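Predicted metal-dependent hydrolase of the TIM-barrel fold (Lactobacillus casei, PDB 2QPX) is of unknown function but is probably a zinc-dependent hydrolase, with a TIM-barrel fold that binds two zinc ions. Local coordinates at residues A170-G175 and Q226-Y231; D16-F21 and L262-P267. All coordinates share one frame; numbering follows the deposited sequence.

Contact 1 (A170-G175 and Q226-Y231); sequences AAYRVG and QFHVGY
Tyr172 swings its ring out beside its own backbone N (chi1 -72°), and His228 sends its imidazole off opposite its backbone N (chi1 -180°), bringing the two rings together at the metal end of an amidohydrolase TIM barrel. The short helix 170-173 follows the carboxylated Lys167, and His228 stands near the end of strand 225-229. The Tyr172 and His228 ring centroids lie 3.8 Å apart with the planes at 37°, an oblique pairing in which Tyr172 CZ sits over one face of the imidazole, toward its rim. The phenol end is modelled too close to the imidazole, which leaves the finer fit doubtful. Ala171 suits its place because a lone methyl fits at the imidazole edge, with Ala171 CB 3.9 Å from His228 CD2. His228 divides the work between two nitrogens: ND1 binds the second zinc beside His264, while His228 NE2 donates a bent bond to Gly230 O (3.0 Å) from above the carbonyl plane, and together they limit the ring's turning. An alanine here would probably leave that zinc short of a nitrogen ligand and Gly230 O without this donor. A water bridges the backbones, accepting from Ala171 N at 2.9 Å and donating to His228 O at 2.8 Å.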
ATOM      1  N   ALA A 170      12.593 -16.950   8.538  1.00 13.13           N
ATOM      2  CA  ALA A 170      11.225 -17.482   8.605  1.00 13.69           C
ATOM      3  C   ALA A 170      10.318 -17.002   7.484  1.00 15.30           C
ATOM      4  O   ALA A 170       9.535 -17.790   6.907  1.00 15.46           O
ATOM      5  CB  ALA A 170      10.583 -17.148   9.979  1.00 15.66           C
ATOM      6  N   ALA A 171      10.438 -15.729   7.118  1.00 16.68           N
ATOM      7  CA  ALA A 171       9.557 -15.178   6.080  1.00 17.78           C
ATOM      8  C   ALA A 171       9.675 -15.958   4.775  1.00 18.71           C
ATOM      9  O   ALA A 171       8.678 -16.112   4.052  1.00 22.46           O
ATOM     10  CB  ALA A 171       9.863 -13.693   5.845  1.00 18.67           C
ATOM     11  N   TYR A 172      10.870 -16.440   4.452  1.00 18.65           N
ATOM     12  CA  TYR A 172      11.107 -17.180   3.192  1.00 21.21           C
ATOM     13  C   TYR A 172      10.550 -18.635   3.270  1.00 22.57           C
ATOM     14  O   TYR A 172      10.346 -19.289   2.222  1.00 27.40           O
ATOM     15  CB  TYR A 172      12.606 -17.306   2.897  1.00 27.41           C
ATOM     16  CG  TYR A 172      13.367 -16.064   2.461  1.00 33.06           C
ATOM     17  CD1 TYR A 172      13.220 -15.542   1.203  1.00 38.93           C
ATOM     18  CD2 TYR A 172      14.309 -15.491   3.291  1.00 38.62           C
ATOM     19  CE1 TYR A 172      13.967 -14.449   0.780  1.00 35.78           C
ATOM     20  CE2 TYR A 172      15.069 -14.406   2.890  1.00 39.98           C
ATOM     21  CZ  TYR A 172      14.896 -13.884   1.645  1.00 36.94           C
ATOM     22  OH  TYR A 172      15.705 -12.793   1.296  1.00 42.85           O
ATOM     23  N   ARG A 173      10.350 -19.160   4.475  1.00 20.49           N
ATOM     24  CA  ARG A 173      10.050 -20.579   4.672  1.00 20.16           C
ATOM     25  C   ARG A 173       8.579 -20.791   5.019  1.00 21.28           C
ATOM     26  O   ARG A 173       7.916 -21.686   4.458  1.00 24.59           O
ATOM     27  CB  ARG A 173      10.953 -21.192   5.739  1.00 22.59           C
ATOM     28  CG  ARG A 173      12.461 -21.080   5.451  1.00 22.79           C
ATOM     29  CD  ARG A 173      12.835 -21.954   4.326  1.00 25.03           C
ATOM     30  NE  ARG A 173      14.211 -21.768   3.877  1.00 24.52           N
ATOM     31  CZ  ARG A 173      15.278 -22.339   4.402  1.00 25.00           C
ATOM     32  NH1 ARG A 173      15.208 -23.123   5.475  1.00 23.04           N
ATOM     33  NH2 ARG A 173      16.459 -22.123   3.832  1.00 28.67           N
ATOM     34  N   VAL A 174       8.092 -19.992   5.957  1.00 18.29           N
ATOM     35  CA  VAL A 174       6.785 -20.192   6.594  1.00 16.84           C
ATOM     36  C   VAL A 174       5.958 -18.929   6.795  1.00 15.25           C
ATOM     37  O   VAL A 174       4.793 -19.001   7.211  1.00 18.92           O
ATOM     38  CB  VAL A 174       6.957 -20.914   7.944  1.00 17.81           C
ATOM     39  CG1 VAL A 174       7.538 -22.335   7.737  1.00 18.93           C
ATOM     40  CG2 VAL A 174       7.843 -20.120   8.925  1.00 16.96           C
ATOM     41  N   GLY A 175       6.540 -17.761   6.557  1.00 16.79           N
ATOM     42  CA  GLY A 175       5.843 -16.537   6.758  1.00 16.34           C
ATOM     43  C   GLY A 175       6.047 -16.002   8.171  1.00 16.38           C
ATOM     44  O   GLY A 175       6.783 -16.593   8.988  1.00 16.92           O
ATOM     45  N   GLN A 226      17.495 -10.180  13.724  1.00 13.45           N
ATOM     46  CA  GLN A 226      17.021  -9.684  12.440  1.00 12.20           C
ATOM     47  C   GLN A 226      16.019 -10.668  11.848  1.00 11.73           C
ATOM     48  O   GLN A 226      16.189 -11.894  11.961  1.00 13.27           O
ATOM     49  CB  GLN A 226      18.184  -9.591  11.463  1.00 13.32           C
ATOM     50  CG  GLN A 226      19.387  -8.808  11.944  1.00 13.01           C
ATOM     51  CD  GLN A 226      20.545  -8.818  10.927  1.00 13.43           C
ATOM     52  OE1 GLN A 226      20.599  -9.703  10.064  1.00 14.73           O
ATOM     53  NE2 GLN A 226      21.492  -7.859  11.054  1.00 14.29           N
ATOM     54  N   PHE A 227      14.986 -10.137  11.179  1.00 12.58           N
ATOM     55  CA  PHE A 227      14.049 -10.927  10.367  1.00 11.79           C
ATOM     56  C   PHE A 227      14.017 -10.384   8.950  1.00 13.04           C
ATOM     57  O   PHE A 227      13.765  -9.193   8.735  1.00 13.29           O
ATOM     58  CB  PHE A 227      12.622 -10.821  10.900  1.00 12.89           C
ATOM     59  CG  PHE A 227      12.384 -11.592  12.155  1.00 13.50           C
ATOM     60  CD1 PHE A 227      12.694 -11.058  13.389  1.00 14.31           C
ATOM     61  CD2 PHE A 227      11.801 -12.853  12.103  1.00 13.75           C
ATOM     62  CE1 PHE A 227      12.424 -11.753  14.544  1.00 15.05           C
ATOM     63  CE2 PHE A 227      11.532 -13.539  13.262  1.00 14.23           C
ATOM     64  CZ  PHE A 227      11.836 -12.994  14.490  1.00 16.15           C
ATOM     65  N   HIS A 228      14.135 -11.264   7.960  1.00 13.35           N
ATOM     66  CA  HIS A 228      13.715 -10.862   6.599  1.00 13.92           C
ATOM     67  C   HIS A 228      12.244 -10.520   6.614  1.00 14.38           C
ATOM     68  O   HIS A 228      11.462 -11.324   7.100  1.00 16.43           O
ATOM     69  CB  HIS A 228      13.962 -12.015   5.612  1.00 15.78           C
ATOM     70  CG  HIS A 228      13.570 -11.685   4.211  1.00 17.55           C
ATOM     71  ND1 HIS A 228      14.481 -11.247   3.277  1.00 25.41           N
ATOM     72  CD2 HIS A 228      12.359 -11.698   3.593  1.00 18.10           C
ATOM     73  CE1 HIS A 228      13.839 -10.994   2.140  1.00 24.01           C
ATOM     74  NE2 HIS A 228      12.555 -11.254   2.314  1.00 21.50           N
ATOM     75  N   VAL A 229      11.866  -9.393   5.997  1.00 13.40           N
ATOM     76  CA  VAL A 229      10.468  -8.995   5.865  1.00 14.08           C
ATOM     77  C   VAL A 229      10.240  -8.595   4.401  1.00 15.08           C
ATOM     78  O   VAL A 229      11.015  -7.840   3.822  1.00 16.43           O
ATOM     79  CB  VAL A 229      10.114  -7.809   6.808  1.00 15.54           C
ATOM     80  CG1 VAL A 229       8.652  -7.304   6.561  1.00 15.89           C
ATOM     81  CG2 VAL A 229      10.345  -8.205   8.305  1.00 16.35           C
ATOM     82  N   GLY A 230       9.142  -9.063   3.805  1.00 16.04           N
ATOM     83  CA  GLY A 230       8.744  -8.597   2.471  1.00 18.63           C
ATOM     84  C   GLY A 230       9.549  -9.223   1.332  1.00 20.99           C
ATOM     85  O   GLY A 230       9.865 -10.416   1.379  1.00 22.65           O
ATOM     86  N   TYR A 231       9.874  -8.393   0.322  1.00 21.40           N
ATOM     87  CA  TYR A 231      10.625  -8.719  -0.921  1.00 21.82           C
ATOM     88  C   TYR A 231      11.463  -9.991  -0.851  1.00 22.85           C
ATOM     89  O   TYR A 231      12.517 -10.002  -0.282  1.00 23.85           O
ATOM     90  CB  TYR A 231      11.442  -7.479  -1.340  1.00 22.61           C
ATOM     91  CG  TYR A 231      12.107  -7.449  -2.725  1.00 20.25           C
ATOM     92  CD1 TYR A 231      11.883  -8.425  -3.690  1.00 22.26           C
ATOM     93  CD2 TYR A 231      13.002  -6.452  -3.012  1.00 22.44           C
ATOM     94  CE1 TYR A 231      12.505  -8.372  -4.926  1.00 21.63           C
ATOM     95  CE2 TYR A 231      13.656  -6.394  -4.235  1.00 20.67           C
ATOM     96  CZ  TYR A 231      13.411  -7.355  -5.187  1.00 20.72           C
ATOM     97  OH  TYR A 231      14.030  -7.319  -6.438  1.00 23.02           O
TER
HETATM   98  O   HOH W   1      12.090 -13.754   8.343  1.00 15.89           O

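Contact 2 (D16-F21 and L262-P267). With ZN (zinc ion), chain B.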
ATOM      1  N   ASP A  16      26.971  -1.040   7.658  1.00 15.52           N
ATOM      2  CA  ASP A  16      26.038  -1.872   6.887  1.00 15.19           C
ATOM      3  C   ASP A  16      25.666  -3.055   7.780  1.00 13.88           C
ATOM      4  O   ASP A  16      26.377  -4.062   7.834  1.00 14.66           O
ATOM      5  CB  ASP A  16      26.680  -2.360   5.588  1.00 15.13           C
ATOM      6  CG  ASP A  16      25.670  -2.863   4.565  1.00 13.91           C
ATOM      7  OD1 ASP A  16      24.519  -3.186   4.960  1.00 15.72           O
ATOM      8  OD2 ASP A  16      26.084  -2.977   3.371  1.00 15.28           O
ATOM      9  N   HIS A  17      24.517  -2.925   8.448  1.00 13.31           N
ATOM     10  CA  HIS A  17      24.177  -3.867   9.535  1.00 13.16           C
ATOM     11  C   HIS A  17      23.657  -5.222   9.046  1.00 13.08           C
ATOM     12  O   HIS A  17      23.538  -6.145   9.857  1.00 13.73           O
ATOM     13  CB  HIS A  17      23.224  -3.237  10.574  1.00 14.61           C
ATOM     14  CG  HIS A  17      21.805  -3.386  10.193  1.00 13.94           C
ATOM     15  ND1 HIS A  17      20.997  -4.361  10.742  1.00 13.12           N
ATOM     16  CD2 HIS A  17      21.072  -2.757   9.236  1.00 15.04           C
ATOM     17  CE1 HIS A  17      19.838  -4.346  10.102  1.00 15.05           C
ATOM     18  NE2 HIS A  17      19.842  -3.375   9.197  1.00 15.77           N
ATOM     19  N   HIS A  18      23.341  -5.332   7.758  1.00 13.98           N
ATOM     20  CA  HIS A  18      22.914  -6.585   7.187  1.00 13.06           C
ATOM     21  C   HIS A  18      23.328  -6.680   5.730  1.00 13.18           C
ATOM     22  O   HIS A  18      22.763  -5.981   4.874  1.00 13.40           O
ATOM     23  CB  HIS A  18      21.400  -6.772   7.297  1.00 13.90           C
ATOM     24  CG  HIS A  18      20.948  -8.026   6.628  1.00 13.92           C
ATOM     25  ND1 HIS A  18      21.019  -9.264   7.232  1.00 15.11           N
ATOM     26  CD2 HIS A  18      20.493  -8.240   5.376  1.00 15.64           C
ATOM     27  CE1 HIS A  18      20.595 -10.189   6.380  1.00 15.34           C
ATOM     28  NE2 HIS A  18      20.292  -9.597   5.238  1.00 15.25           N
ATOM     29  N   CYS A  19      24.238  -7.606   5.444  1.00 13.36           N
ATOM     30  CA  CYS A  19      24.712  -7.818   4.081  1.00 12.71           C
ATOM     31  C   CYS A  19      25.286  -9.228   3.978  1.00 13.83           C
ATOM     32  O   CYS A  19      25.133 -10.037   4.886  1.00 14.60           O
ATOM     33  CB  CYS A  19      25.693  -6.699   3.678  1.00 13.68           C
ATOM     34  SG  CYS A  19      27.118  -6.571   4.794  1.00 15.79           S
ATOM     35  N   HIS A  20      25.953  -9.520   2.872  1.00 14.25           N
ATOM     36  CA  HIS A  20      26.247 -10.883   2.478  1.00 14.43           C
ATOM     37  C   HIS A  20      27.639 -11.009   1.808  1.00 14.30           C
ATOM     38  O   HIS A  20      28.270 -10.021   1.377  1.00 14.15           O
ATOM     39  CB  HIS A  20      25.159 -11.375   1.535  1.00 14.00           C
ATOM     40  CG  HIS A  20      23.820 -11.529   2.205  1.00 14.92           C
ATOM     41  ND1 HIS A  20      23.577 -12.498   3.150  1.00 17.25           N
ATOM     42  CD2 HIS A  20      22.659 -10.832   2.072  1.00 17.66           C
ATOM     43  CE1 HIS A  20      22.327 -12.366   3.600  1.00 17.08           C
ATOM     44  NE2 HIS A  20      21.744 -11.365   2.957  1.00 16.27           N
ATOM     45  N   PHE A  21      28.136 -12.238   1.763  1.00 13.93           N
ATOM     46  CA  PHE A  21      29.440 -12.507   1.196  1.00 14.11           C
ATOM     47  C   PHE A  21      29.575 -12.014  -0.239  1.00 15.14           C
ATOM     48  O   PHE A  21      28.644 -12.096  -1.066  1.00 14.64           O
ATOM     49  CB  PHE A  21      29.706 -13.996   1.118  1.00 16.36           C
ATOM     50  CG  PHE A  21      29.814 -14.698   2.434  1.00 16.49           C
ATOM     51  CD1 PHE A  21      30.781 -14.400   3.346  1.00 19.03           C
ATOM     52  CD2 PHE A  21      28.923 -15.720   2.740  1.00 17.70           C
ATOM     53  CE1 PHE A  21      30.902 -15.119   4.541  1.00 19.82           C
ATOM     54  CE2 PHE A  21      29.033 -16.412   3.927  1.00 19.58           C
ATOM     55  CZ  PHE A  21      30.027 -16.111   4.816  1.00 20.12           C
ATOM     56  N   LEU A 262      13.734  -5.436  11.522  1.00 14.63           N
ATOM     57  CA  LEU A 262      12.956  -5.826  10.344  1.00 14.15           C
ATOM     58  C   LEU A 262      13.701  -5.408   9.080  1.00 14.98           C
ATOM     59  O   LEU A 262      13.823  -4.202   8.806  1.00 16.53           O
ATOM     60  CB  LEU A 262      11.558  -5.203  10.372  1.00 14.68           C
ATOM     61  CG  LEU A 262      10.708  -5.447  11.617  1.00 14.82           C
ATOM     62  CD1 LEU A 262       9.313  -4.779  11.455  1.00 16.74           C
ATOM     63  CD2 LEU A 262      10.644  -6.976  12.002  1.00 15.42           C
ATOM     64  N   LEU A 263      14.207  -6.402   8.352  1.00 13.66           N
ATOM     65  CA  LEU A 263      15.030  -6.161   7.157  1.00 14.28           C
ATOM     66  C   LEU A 263      14.167  -6.024   5.905  1.00 14.20           C
ATOM     67  O   LEU A 263      13.208  -6.800   5.720  1.00 15.61           O
ATOM     68  CB  LEU A 263      15.984  -7.333   6.948  1.00 14.37           C
ATOM     69  CG  LEU A 263      16.856  -7.793   8.096  1.00 13.62           C
ATOM     70  CD1 LEU A 263      17.581  -9.100   7.676  1.00 15.98           C
ATOM     71  CD2 LEU A 263      17.825  -6.699   8.608  1.00 15.76           C
ATOM     72  N   HIS A 264      14.494  -5.023   5.072  1.00 14.69           N
ATOM     73  CA  HIS A 264      13.932  -4.834   3.701  1.00 16.29           C
ATOM     74  C   HIS A 264      12.563  -4.203   3.677  1.00 15.83           C
ATOM     75  O   HIS A 264      12.369  -3.109   3.104  1.00 18.49           O
ATOM     76  CB  HIS A 264      13.864  -6.127   2.857  1.00 20.30           C
ATOM     77  CG  HIS A 264      14.926  -7.090   3.158  1.00 20.36           C
ATOM     78  ND1 HIS A 264      16.261  -6.748   3.214  1.00 21.46           N
ATOM     79  CD2 HIS A 264      14.867  -8.418   3.394  1.00 23.02           C
ATOM     80  CE1 HIS A 264      16.974  -7.819   3.519  1.00 23.97           C
ATOM     81  NE2 HIS A 264      16.151  -8.853   3.620  1.00 22.32           N
ATOM     82  N   CYS A 265      11.617  -4.902   4.296  1.00 15.96           N
ATOM     83  CA  CYS A 265      10.247  -4.490   4.581  1.00 17.09           C
ATOM     84  C   CYS A 265       9.352  -4.334   3.394  1.00 14.26           C
ATOM     85  O   CYS A 265       8.211  -4.766   3.426  1.00 17.38           O
ATOM     86  CB  CYS A 265      10.233  -3.238   5.435  1.00 16.26           C
ATOM     87  SG  CYS A 265      11.054  -3.474   7.024  1.00 17.67           S
ATOM     88  N   TYR A 266       9.840  -3.667   2.371  1.00 15.93           N
ATOM     89  CA  TYR A 266       9.044  -3.412   1.140  1.00 15.66           C
ATOM     90  C   TYR A 266       8.296  -4.654   0.660  1.00 16.93           C
ATOM     91  O   TYR A 266       8.919  -5.730   0.536  1.00 18.02           O
ATOM     92  CB  TYR A 266       9.999  -2.949   0.061  1.00 16.13           C
ATOM     93  CG  TYR A 266       9.371  -2.603  -1.294  1.00 15.65           C
ATOM     94  CD1 TYR A 266       9.178  -3.588  -2.259  1.00 19.11           C
ATOM     95  CD2 TYR A 266       8.976  -1.321  -1.592  1.00 14.97           C
ATOM     96  CE1 TYR A 266       8.590  -3.286  -3.484  1.00 17.10           C
ATOM     97  CE2 TYR A 266       8.426  -0.991  -2.825  1.00 16.47           C
ATOM     98  CZ  TYR A 266       8.240  -1.979  -3.763  1.00 16.69           C
ATOM     99  OH  TYR A 266       7.699  -1.658  -4.986  1.00 17.96           O
ATOM    100  N   PRO A 267       6.990  -4.534   0.308  1.00 16.13           N
ATOM    101  CA  PRO A 267       6.173  -3.325   0.202  1.00 16.45           C
ATOM    102  C   PRO A 267       5.503  -2.859   1.484  1.00 16.74           C
ATOM    103  O   PRO A 267       4.645  -2.006   1.415  1.00 17.83           O
ATOM    104  CB  PRO A 267       5.129  -3.732  -0.854  1.00 17.93           C
ATOM    105  CG  PRO A 267       4.899  -5.091  -0.515  1.00 20.72           C
ATOM    106  CD  PRO A 267       6.263  -5.690  -0.204  1.00 17.52           C
TER
HETATM  107 ZN    ZN B 376      19.857 -10.641   3.461  0.70 14.91          ZN
HETATM  108  O   HOH W   2      18.289 -10.949   2.145  1.00 29.42           O
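This is a CH-pi and van der Waals contact in the core of the barrel, where Leu263 on strand 260-264 reaches across to His17 and His18 on strand 14-19, just beside the metal centre. Leu263 CD1 lies 3.4 Å from the centroid of the His18 ring and only 10° off its normal, so the methyl sits squarely over the face. The other methyl meets the neighbouring ring, Leu263 CD2 being 3.4 Å from His17 CE1. A forked leucine suits the place, since its two methyls serve two neighbouring histidines at once.

Resting one face on Leu263 leaves the His18 ring its in-plane nitrogens for polar work. NE2 binds zinc at 2.1 Å and ND1 is hydrogen-bonded to Gln226 OE1, a second-shell partner that helps fix the ring's rotation. The His18 ring is carried inward by CG standing across from the backbone N (chi1 176°). His20 NE2, also 2.1 Å from zinc, completes the His-X-His pair found on the first strand of amidohydrolases; a water, the carboxylated Lys167 and Asp318 fill the remaining positions. His264 serves the second zinc, and its CE1 comes 4.0 Å from His18 CD2, the two ring planes inclined at 64°. Its ND1 is hydrogen-bonded to Ser287 OG, so both ring nitrogens are engaged.

Around the contact, strand 95-101 flanks 14-19 and strand 282-285 flanks 260-264; His17 ND1 is hydrogen-bonded to Tyr368 OH and NE2 to Asp285 OD2, while helix 323-342 lies against Asp16 and Cys19 through Tyr326.

Overall arrangement
The centres of the two contacts are about 11 Å apart, contact 2 close to the geometric centre of the chain and contact 1 about 11 Å from it. In chain order they come as 16-21, 170-175, 226-231 and 262-267, so contact 2 closes a long span that holds both segments of contact 1. Strands 225-229 and 260-264 are parallel neighbours in one sheet, joined by a probable hydrogen bond between Phe227 O and Leu263 N at 2.9 Å; past their ends, Tyr231 N and Tyr266 O approach to 2.8 Å. Contact 2 supplies ligands to both zincs and contact 1 to the second; with Asp318 on the first and the carboxylated Lys167 on both, residues distant in sequence build one two-metal centre.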